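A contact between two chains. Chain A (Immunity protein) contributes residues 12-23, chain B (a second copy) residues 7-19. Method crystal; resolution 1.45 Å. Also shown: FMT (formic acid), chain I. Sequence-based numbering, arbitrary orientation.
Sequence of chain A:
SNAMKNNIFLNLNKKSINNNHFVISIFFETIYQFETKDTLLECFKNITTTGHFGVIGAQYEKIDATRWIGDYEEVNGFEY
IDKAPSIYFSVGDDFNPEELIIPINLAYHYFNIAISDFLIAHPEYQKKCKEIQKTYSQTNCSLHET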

# COMPACT_ATOMS: atom_id res chain seq x y z
N LEU A 12 0.29 13.54 -6.94
CA LEU A 12 -0.18 12.21 -7.30
C LEU A 12 -1.17 11.68 -6.27
O LEU A 12 -2.24 11.19 -6.64
CB LEU A 12 0.99 11.23 -7.40
CG LEU A 12 0.51 9.80 -7.64
CD1 LEU A 12 -0.09 9.62 -9.04
CD2 LEU A 12 1.61 8.78 -7.38
N ASN A 13 -0.81 11.77 -5.00
CA ASN A 13 -1.67 11.24 -3.94
C ASN A 13 -3.06 11.87 -3.92
O ASN A 13 -4.05 11.18 -3.71
CB ASN A 13 -1.00 11.35 -2.56
CG ASN A 13 0.14 10.38 -2.39
OD1 ASN A 13 0.32 9.47 -3.19
ND2 ASN A 13 0.93 10.57 -1.33
N LYS A 14 -3.13 13.18 -4.13
CA LYS A 14 -4.44 13.84 -4.19
C LYS A 14 -5.31 13.21 -5.26
O LYS A 14 -6.48 12.92 -5.02
CB LYS A 14 -4.29 15.34 -4.43
CG LYS A 14 -3.63 16.09 -3.29
CD LYS A 14 -3.49 17.56 -3.61
CE LYS A 14 -2.76 18.30 -2.50
NZ LYS A 14 -2.56 19.74 -2.84
N LYS A 15 -4.74 12.97 -6.43
CA LYS A 15 -5.50 12.49 -7.57
C LYS A 15 -5.87 11.02 -7.45
O LYS A 15 -7.01 10.64 -7.67
CB LYS A 15 -4.73 12.72 -8.87
CG LYS A 15 -5.53 12.42 -10.12
CD LYS A 15 -6.48 13.56 -10.44
CE LYS A 15 -5.72 14.78 -10.94
NZ LYS A 15 -6.61 15.96 -11.15
N SER A 16 -4.90 10.19 -7.08
CA SER A 16 -5.16 8.76 -6.96
C SER A 16 -6.19 8.48 -5.85
O SER A 16 -7.06 7.63 -6.00
CB SER A 16 -3.86 8.01 -6.68
OG SER A 16 -3.43 8.28 -5.37
N ILE A 17 -6.07 9.20 -4.73
CA ILE A 17 -7.03 9.03 -3.64
C ILE A 17 -8.42 9.49 -4.08
O ILE A 17 -9.43 8.81 -3.85
CB ILE A 17 -6.57 9.78 -2.37
CG1 ILE A 17 -5.34 9.07 -1.78
CG2 ILE A 17 -7.69 9.86 -1.35
CD1 ILE A 17 -4.69 9.83 -0.65
N ASN A 18 -8.48 10.64 -4.75
CA ASN A 18 -9.74 11.14 -5.29
C ASN A 18 -10.40 10.10 -6.21
O ASN A 18 -11.61 9.93 -6.20
CB ASN A 18 -9.50 12.42 -6.08
CG ASN A 18 -10.78 13.05 -6.56
OD1 ASN A 18 -11.48 13.71 -5.80
ND2 ASN A 18 -11.10 12.87 -7.84
N ASN A 19 -9.58 9.40 -6.98
CA ASN A 19 -10.06 8.44 -7.98
C ASN A 19 -10.24 7.02 -7.45
O ASN A 19 -10.60 6.12 -8.20
CB ASN A 19 -9.13 8.41 -9.19
CG ASN A 19 -9.18 9.69 -10.00
OD1 ASN A 19 -10.05 10.54 -9.80
ND2 ASN A 19 -8.25 9.82 -10.94
N ASN A 20 -9.99 6.83 -6.15
CA ASN A 20 -10.05 5.51 -5.53
C ASN A 20 -9.09 4.51 -6.19
O ASN A 20 -9.38 3.32 -6.28
CB ASN A 20 -11.48 4.95 -5.49
CG ASN A 20 -12.39 5.69 -4.53
OD1 ASN A 20 -11.91 6.41 -3.66
ND2 ASN A 20 -13.69 5.52 -4.68
N HIS A 21 -7.95 5.01 -6.63
CA HIS A 21 -6.91 4.17 -7.24
C HIS A 21 -5.69 4.12 -6.33
O HIS A 21 -4.58 4.54 -6.70
CB HIS A 21 -6.56 4.67 -8.64
CG HIS A 21 -7.64 4.43 -9.64
ND1 HIS A 21 -7.81 5.20 -10.77
CD2 HIS A 21 -8.64 3.51 -9.66
CE1 HIS A 21 -8.85 4.76 -11.45
NE2 HIS A 21 -9.37 3.73 -10.80
N PHE A 22 -5.93 3.62 -5.14
CA PHE A 22 -4.93 3.59 -4.09
C PHE A 22 -3.66 2.85 -4.48
O PHE A 22 -2.56 3.25 -4.09
CB PHE A 22 -5.54 3.01 -2.82
CG PHE A 22 -6.83 3.67 -2.44
CD1 PHE A 22 -6.86 5.03 -2.16
CD2 PHE A 22 -8.00 2.95 -2.35
CE1 PHE A 22 -8.05 5.65 -1.82
CE2 PHE A 22 -9.19 3.56 -2.00
CZ PHE A 22 -9.21 4.92 -1.74
N VAL A 23 -3.80 1.79 -5.27
CA VAL A 23 -2.64 1.01 -5.70
C VAL A 23 -1.60 1.87 -6.44
O VAL A 23 -0.40 1.64 -6.31
CB VAL A 23 -3.09 -0.20 -6.55
CG1 VAL A 23 -1.94 -0.78 -7.37
CG2 VAL A 23 -3.72 -1.26 -5.65
N ASN B 7 -11.96 -1.11 -3.78
CA ASN B 7 -11.38 -1.16 -2.44
C ASN B 7 -12.35 -0.58 -1.40
O ASN B 7 -12.79 0.56 -1.55
CB ASN B 7 -10.05 -0.39 -2.44
CG ASN B 7 -9.12 -0.79 -1.29
OD1 ASN B 7 -9.52 -0.80 -0.13
ND2 ASN B 7 -7.87 -1.09 -1.61
N ILE B 8 -12.67 -1.35 -0.36
CA ILE B 8 -13.55 -0.86 0.70
C ILE B 8 -12.85 0.03 1.74
O ILE B 8 -13.52 0.68 2.54
CB ILE B 8 -14.28 -2.00 1.47
CG1 ILE B 8 -13.28 -2.83 2.28
CG2 ILE B 8 -15.09 -2.86 0.52
CD1 ILE B 8 -13.93 -3.65 3.38
N PHE B 9 -11.53 0.04 1.74
CA PHE B 9 -10.79 0.77 2.77
C PHE B 9 -10.55 2.22 2.37
O PHE B 9 -9.42 2.70 2.30
CB PHE B 9 -9.49 0.05 3.11
CG PHE B 9 -9.71 -1.26 3.81
CD1 PHE B 9 -10.14 -1.28 5.13
CD2 PHE B 9 -9.54 -2.46 3.14
CE1 PHE B 9 -10.38 -2.49 5.79
CE2 PHE B 9 -9.77 -3.67 3.79
CZ PHE B 9 -10.19 -3.68 5.12
N LEU B 10 -11.65 2.93 2.14
CA LEU B 10 -11.57 4.28 1.59
C LEU B 10 -10.85 5.23 2.54
O LEU B 10 -9.90 5.92 2.15
CB LEU B 10 -12.96 4.80 1.25
CG LEU B 10 -13.73 3.97 0.22
CD1 LEU B 10 -15.10 4.56 -0.04
CD2 LEU B 10 -12.94 3.84 -1.07
N ASN B 11 -11.30 5.28 3.78
CA ASN B 11 -10.69 6.18 4.75
C ASN B 11 -9.32 5.72 5.25
O ASN B 11 -8.43 6.54 5.49
CB ASN B 11 -11.65 6.47 5.89
CG ASN B 11 -12.88 7.20 5.41
OD1 ASN B 11 -12.78 8.14 4.61
ND2 ASN B 11 -14.05 6.76 5.85
N LEU B 12 -9.15 4.41 5.38
CA LEU B 12 -7.86 3.86 5.78
C LEU B 12 -6.79 4.19 4.76
O LEU B 12 -5.71 4.64 5.12
CB LEU B 12 -7.96 2.34 5.98
CG LEU B 12 -6.76 1.51 6.46
CD1 LEU B 12 -5.81 1.15 5.33
CD2 LEU B 12 -6.03 2.20 7.62
N ASN B 13 -7.09 3.96 3.49
CA ASN B 13 -6.12 4.22 2.45
C ASN B 13 -5.75 5.68 2.37
O ASN B 13 -4.58 6.02 2.20
CB ASN B 13 -6.63 3.74 1.08
CG ASN B 13 -6.30 2.29 0.80
OD1 ASN B 13 -5.14 1.94 0.54
ND2 ASN B 13 -7.32 1.44 0.82
N LYS B 14 -6.74 6.56 2.46
CA LYS B 14 -6.46 7.99 2.40
C LYS B 14 -5.45 8.39 3.48
O LYS B 14 -4.43 9.02 3.20
CB LYS B 14 -7.75 8.79 2.53
CG LYS B 14 -7.56 10.29 2.60
CD LYS B 14 -8.91 11.00 2.53
CE LYS B 14 -8.76 12.50 2.67
NZ LYS B 14 -10.08 13.20 2.56
N LYS B 15 -5.73 7.99 4.71
CA LYS B 15 -4.88 8.40 5.82
C LYS B 15 -3.50 7.76 5.74
O LYS B 15 -2.49 8.44 5.85
CB LYS B 15 -5.53 8.09 7.17
CG LYS B 15 -4.85 8.76 8.35
CD LYS B 15 -5.36 10.18 8.53
CE LYS B 15 -6.76 10.20 9.15
NZ LYS B 15 -7.30 11.58 9.28
N SER B 16 -3.46 6.46 5.49
CA SER B 16 -2.19 5.76 5.47
C SER B 16 -1.30 6.22 4.30
O SER B 16 -0.10 6.43 4.49
CB SER B 16 -2.39 4.24 5.49
OG SER B 16 -3.13 3.81 4.36
N ILE B 17 -1.87 6.38 3.12
CA ILE B 17 -1.11 6.87 1.97
C ILE B 17 -0.59 8.28 2.23
O ILE B 17 0.58 8.58 1.97
CB ILE B 17 -1.94 6.80 0.67
CG1 ILE B 17 -2.13 5.34 0.26
CG2 ILE B 17 -1.27 7.59 -0.46
CD1 ILE B 17 -3.19 5.15 -0.80
N ASN B 18 -1.43 9.15 2.77
CA ASN B 18 -0.98 10.51 3.06
C ASN B 18 0.10 10.57 4.14
O ASN B 18 0.86 11.53 4.20
CB ASN B 18 -2.17 11.42 3.39
CG ASN B 18 -2.93 11.84 2.16
OD1 ASN B 18 -2.37 11.91 1.06
ND2 ASN B 18 -4.22 12.11 2.33
N ASN B 19 0.17 9.54 4.97
CA ASN B 19 1.22 9.44 6.00
C ASN B 19 2.45 8.65 5.54
O ASN B 19 3.36 8.41 6.34
CB ASN B 19 0.66 8.79 7.28
CG ASN B 19 -0.30 9.70 8.04
OD1 ASN B 19 -0.33 10.92 7.83
ND2 ASN B 19 -1.08 9.11 8.94
C FMT I . -6.96 15.86 -7.07
O1 FMT I . -8.16 15.63 -7.18
O2 FMT I . -6.31 16.56 -7.85
O HOH W 1 0.26 12.86 0.30
O HOH W 2 -10.12 0.64 -5.53

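This is a mainly apolar contact between two nearly antiparallel helices and the residues that flank them, from two copies of one protein, with no direct hydrogen bond across it and a water bridge near each end. The helix axes run at 172° to each other and come within 10.4 Å. The two stretches together bury 514 Å². Along the pairing, Asn A13 lies by Asn B18, Ile A17 by Lys B14, and Phe A22 by Asn B13.

Phe A22 gives the largest share of the buried surface, 124 Å². Its CA-to-CB bond points toward chain B, and chi1 is m. Asn B13 packs over one face of the ring. Asn B13 CB lies 3.5 Å from the centroid of the Phe A22 ring and 13° off the ring normal, a CH-pi contact. The polar end of Asn B13 is used within its own chain: Asn B13 ND2 donates to Phe B9 O at 2.9 Å. This bond ties the side chain back to the N-cap residue, just before the helix, while its CB meets the ring. Asparagine suits the place because it offers both a methylene and an amide.

Two other residues meet the ring at its edge. Leu B10 CD2 is 3.9 Å from Phe A22 CE2, and Asn B7 CB is 3.9 Å from Phe A22 CD2. The CA-to-CB bond of Leu B10 points sideways, but the end of its side chain comes nearer to chain A. Leu B10 CD2 also lies 3.8 Å from Asn A20 OD1. Asn B7 OD1 accepts a hydrogen bond from Phe B9 N at 2.9 Å, so its carbonyl oxygen too has a partner in its own chain.

Ile B17 links the ring to the helix of chain A. Ile B17 CD1 is 3.8 Å from Phe A22 CB, and Ile B17 CG2 is 4.1 Å from Ile A17 CD1. Ile B17 CG2 also lies 3.7 Å from Asn A13 CG. Both isoleucines point toward the other stretch and adopt chi1 m, chi2 t. Each has 78 Å² covered. Their branched, apolar side chains fill space between the helices and bring no polar group of their own into it.

Ile A17 also packs on Lys B14, with Ile A17 CG2 4.0 Å from Lys B14 CG. The lysine is extended, with all four chi angles t. Its aliphatic part can therefore cover the isoleucine while its end leads away and its amine stays off the apolar surface.

Water joins the polar margins. Water 1 accepts from Asn A13 ND2 at 2.9 Å and lies 2.9 Å from Asn B18 OD1. Water 2 donates to Asn A20 O at 2.9 Å and accepts from Asn B7 N at 3.1 Å. Asn A20 follows the helix in a Schellman motif. Its positive phi of 58° is one that asparagine tolerates well. The chain turns here and then brings Phe A22 to the other copy.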